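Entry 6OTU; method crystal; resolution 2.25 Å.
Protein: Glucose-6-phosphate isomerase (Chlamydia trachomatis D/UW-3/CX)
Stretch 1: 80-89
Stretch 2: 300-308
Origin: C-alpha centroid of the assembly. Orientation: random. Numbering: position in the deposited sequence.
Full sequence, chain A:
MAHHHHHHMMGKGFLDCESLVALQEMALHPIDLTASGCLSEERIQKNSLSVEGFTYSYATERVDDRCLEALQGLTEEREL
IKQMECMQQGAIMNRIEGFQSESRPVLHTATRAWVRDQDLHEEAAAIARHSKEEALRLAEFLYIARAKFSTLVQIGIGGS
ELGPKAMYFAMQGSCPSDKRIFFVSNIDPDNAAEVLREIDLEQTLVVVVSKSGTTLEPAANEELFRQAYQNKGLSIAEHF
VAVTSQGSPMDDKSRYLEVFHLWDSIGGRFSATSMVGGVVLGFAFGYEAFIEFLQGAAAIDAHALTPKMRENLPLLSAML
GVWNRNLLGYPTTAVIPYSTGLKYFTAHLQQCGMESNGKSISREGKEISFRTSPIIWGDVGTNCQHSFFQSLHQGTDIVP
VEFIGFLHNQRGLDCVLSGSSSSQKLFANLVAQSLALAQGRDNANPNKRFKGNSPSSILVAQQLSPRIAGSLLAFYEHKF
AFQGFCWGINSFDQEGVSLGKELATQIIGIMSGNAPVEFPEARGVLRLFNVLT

Stretch 1 (80-89) LIKQMECMQQ
Stretch 2 300-308: IDAHALTPK

A helix packs one face against the end of a second helix and the turn that follows it, through a small, mostly apolar contact closed by a single side-chain-to-backbone hydrogen bond. The two stretches bury 361 Å² between them, summed over both sides.

Stretch 1 is helical throughout, with i to i+4 backbone bonds running from M84 N to L80 O (3.0 Å) through Q89 N to E85 O (2.7 Å). Stretch 2 enters as helix at I300; a type I turn from H303 to T306 follows, closed by T306 N to H303 O at 3.1 Å. T306 (chi1 m) also bonds that carbonyl through its side chain, T306 OG1 to H303 O at 2.7 Å. The register sets I81 beside L305, CA to CA 6.0 Å, and Q88 beside D301, CA to CA 8.3 Å, so the two stretches run in opposite senses and sit closer at the turn.

I81, M84, E85 and Q88, spaced three, one and three residues apart, form the contacting face. I81 points toward the turn with both chi angles m, and I81 CD1 lies 3.4 Å from T306 O and 3.6 Å from A304 O. I81 CG1 comes within 3.9 Å of P307 CA. A branched apolar side chain suits this place because it fills space against the turn backbone; A304, whose CB points toward the helix, adds little bulk of its own.

L305 has the largest covered area, 84 Å². Its CA-to-CB bond points sideways, but with chi1 at -73° and chi2 at -39° the end of the side chain comes nearer the helix. There L305 CD1 lies 3.8 Å from M84 CG and 3.6 Å from E85 CG, while L305 CD2 is 3.5 Å from Q88 NE2. M84, buried, follows a t, p, p path. E85 (m, t, chi3 58°) lends its aliphatic carbons to this contact although the residue is exposed.

Q88 supplies the polar link. It is buried and points toward stretch 2, with chi1 m, chi2 t and chi3 40°, and Q88 NE2 donates to D301 O at 3.2 Å with an N-H...O angle of 159°. Q88 NE2 also makes a weak bond to M84 SD at 3.4 Å, within its own helix. A glutamine fits here because its long side chain spans the wider end of the register and brings an amide donor to a main-chain carbonyl. Both D301 carboxylate oxygens are bonded elsewhere in the structure.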

# COMPACT_ATOMS: atom_id res chain seq x y z
N LEU A 80 6.29 22.04 -21.73
CA LEU A 80 5.40 21.00 -21.23
C LEU A 80 4.03 21.06 -21.90
O LEU A 80 3.45 20.02 -22.23
CB LEU A 80 5.27 21.13 -19.71
CG LEU A 80 6.57 21.00 -18.90
CD1 LEU A 80 6.29 20.82 -17.42
CD2 LEU A 80 7.43 19.86 -19.41
N ILE A 81 3.49 22.26 -22.11
CA ILE A 81 2.19 22.38 -22.77
C ILE A 81 2.26 21.89 -24.22
O ILE A 81 1.34 21.21 -24.70
CB ILE A 81 1.68 23.83 -22.69
CG1 ILE A 81 1.37 24.22 -21.23
CG2 ILE A 81 0.47 24.03 -23.61
CD1 ILE A 81 0.20 23.46 -20.60
N LYS A 82 3.33 22.23 -24.94
CA LYS A 82 3.46 21.77 -26.32
C LYS A 82 3.54 20.25 -26.37
O LYS A 82 2.94 19.62 -27.24
CB LYS A 82 4.67 22.41 -27.00
N GLN A 83 4.26 19.65 -25.42
CA GLN A 83 4.34 18.19 -25.41
C GLN A 83 3.00 17.56 -25.08
O GLN A 83 2.65 16.50 -25.63
CB GLN A 83 5.43 17.74 -24.43
CG GLN A 83 6.85 18.17 -24.83
CD GLN A 83 7.91 17.56 -23.91
OE1 GLN A 83 8.07 16.34 -23.87
NE2 GLN A 83 8.61 18.41 -23.15
N MET A 84 2.21 18.18 -24.19
CA MET A 84 0.89 17.65 -23.88
C MET A 84 -0.01 17.69 -25.12
O MET A 84 -0.71 16.72 -25.41
CB MET A 84 0.25 18.43 -22.73
CG MET A 84 -1.17 18.01 -22.34
SD MET A 84 -1.37 16.25 -21.89
CE MET A 84 -0.53 16.09 -20.29
N GLU A 85 0.02 18.80 -25.86
CA GLU A 85 -0.72 18.86 -27.11
C GLU A 85 -0.28 17.75 -28.05
O GLU A 85 -1.11 16.98 -28.56
CB GLU A 85 -0.51 20.20 -27.79
CG GLU A 85 -1.25 21.35 -27.19
CD GLU A 85 -1.13 22.59 -28.04
OE1 GLU A 85 -1.53 22.52 -29.23
OE2 GLU A 85 -0.62 23.61 -27.53
N CYS A 86 1.03 17.65 -28.28
CA CYS A 86 1.58 16.63 -29.17
C CYS A 86 1.07 15.25 -28.79
O CYS A 86 0.60 14.49 -29.65
CB CYS A 86 3.11 16.70 -29.16
SG CYS A 86 3.80 17.96 -30.32
N MET A 87 1.11 14.92 -27.49
CA MET A 87 0.59 13.65 -27.01
C MET A 87 -0.88 13.49 -27.37
O MET A 87 -1.29 12.48 -27.97
CB MET A 87 0.78 13.55 -25.50
CG MET A 87 0.48 12.18 -24.92
SD MET A 87 0.42 12.11 -23.10
CE MET A 87 -1.24 12.76 -22.78
N GLN A 88 -1.69 14.50 -27.04
CA GLN A 88 -3.13 14.39 -27.26
C GLN A 88 -3.49 14.43 -28.74
O GLN A 88 -4.53 13.90 -29.14
CB GLN A 88 -3.87 15.51 -26.52
CG GLN A 88 -3.85 15.38 -24.99
CD GLN A 88 -4.82 16.35 -24.33
OE1 GLN A 88 -5.93 16.56 -24.81
NE2 GLN A 88 -4.39 16.95 -23.23
N GLN A 89 -2.66 15.07 -29.57
CA GLN A 89 -2.98 15.18 -30.99
C GLN A 89 -2.54 13.95 -31.77
O GLN A 89 -2.95 13.78 -32.92
CB GLN A 89 -2.35 16.45 -31.59
CG GLN A 89 -2.90 17.79 -31.09
CD GLN A 89 -4.26 18.17 -31.69
OE1 GLN A 89 -4.52 17.94 -32.88
NE2 GLN A 89 -5.13 18.77 -30.87
N ILE A 300 -10.76 17.06 -17.85
CA ILE A 300 -9.41 17.34 -17.37
C ILE A 300 -8.41 17.34 -18.52
O ILE A 300 -7.49 18.18 -18.56
CB ILE A 300 -9.00 16.36 -16.24
CG1 ILE A 300 -9.74 16.67 -14.92
CG2 ILE A 300 -7.50 16.42 -15.98
CD1 ILE A 300 -9.54 18.09 -14.39
N ASP A 301 -8.55 16.40 -19.47
CA ASP A 301 -7.77 16.46 -20.70
C ASP A 301 -7.79 17.86 -21.30
O ASP A 301 -6.75 18.39 -21.69
CB ASP A 301 -8.30 15.46 -21.73
CG ASP A 301 -8.20 14.01 -21.27
OD1 ASP A 301 -7.51 13.73 -20.26
OD2 ASP A 301 -8.85 13.15 -21.91
N ALA A 302 -8.97 18.47 -21.40
CA ALA A 302 -9.03 19.81 -21.97
C ALA A 302 -8.38 20.83 -21.04
O ALA A 302 -7.68 21.74 -21.50
CB ALA A 302 -10.48 20.19 -22.28
N HIS A 303 -8.58 20.67 -19.73
CA HIS A 303 -8.07 21.65 -18.78
C HIS A 303 -6.55 21.62 -18.70
O HIS A 303 -5.93 22.66 -18.42
CB HIS A 303 -8.70 21.39 -17.41
CG HIS A 303 -7.98 22.05 -16.26
ND1 HIS A 303 -8.19 23.37 -15.92
CD2 HIS A 303 -7.09 21.56 -15.37
CE1 HIS A 303 -7.43 23.67 -14.88
NE2 HIS A 303 -6.75 22.59 -14.53
N ALA A 304 -5.93 20.46 -18.97
CA ALA A 304 -4.48 20.29 -18.86
C ALA A 304 -3.69 21.06 -19.92
O ALA A 304 -2.45 21.08 -19.84
CB ALA A 304 -4.10 18.81 -18.93
N LEU A 305 -4.37 21.66 -20.91
CA LEU A 305 -3.74 22.52 -21.91
C LEU A 305 -3.63 23.97 -21.45
O LEU A 305 -3.15 24.82 -22.23
CB LEU A 305 -4.53 22.49 -23.23
CG LEU A 305 -4.49 21.26 -24.15
CD1 LEU A 305 -3.09 20.63 -24.22
CD2 LEU A 305 -5.52 20.25 -23.74
N THR A 306 -4.08 24.28 -20.24
CA THR A 306 -4.01 25.64 -19.72
C THR A 306 -2.56 26.05 -19.49
O THR A 306 -1.85 25.40 -18.72
CB THR A 306 -4.80 25.73 -18.41
OG1 THR A 306 -6.17 25.37 -18.67
CG2 THR A 306 -4.73 27.14 -17.81
N PRO A 307 -2.08 27.12 -20.12
CA PRO A 307 -0.63 27.38 -20.13
C PRO A 307 -0.06 27.89 -18.81
O PRO A 307 1.10 27.59 -18.53
CB PRO A 307 -0.46 28.42 -21.24
CG PRO A 307 -1.78 28.44 -21.97
CD PRO A 307 -2.82 28.02 -21.02
N LYS A 308 -0.81 28.66 -18.02
CA LYS A 308 -0.30 29.13 -16.73
C LYS A 308 -0.33 27.99 -15.72
O LYS A 308 -1.40 27.45 -15.41
CB LYS A 308 -1.10 30.33 -16.22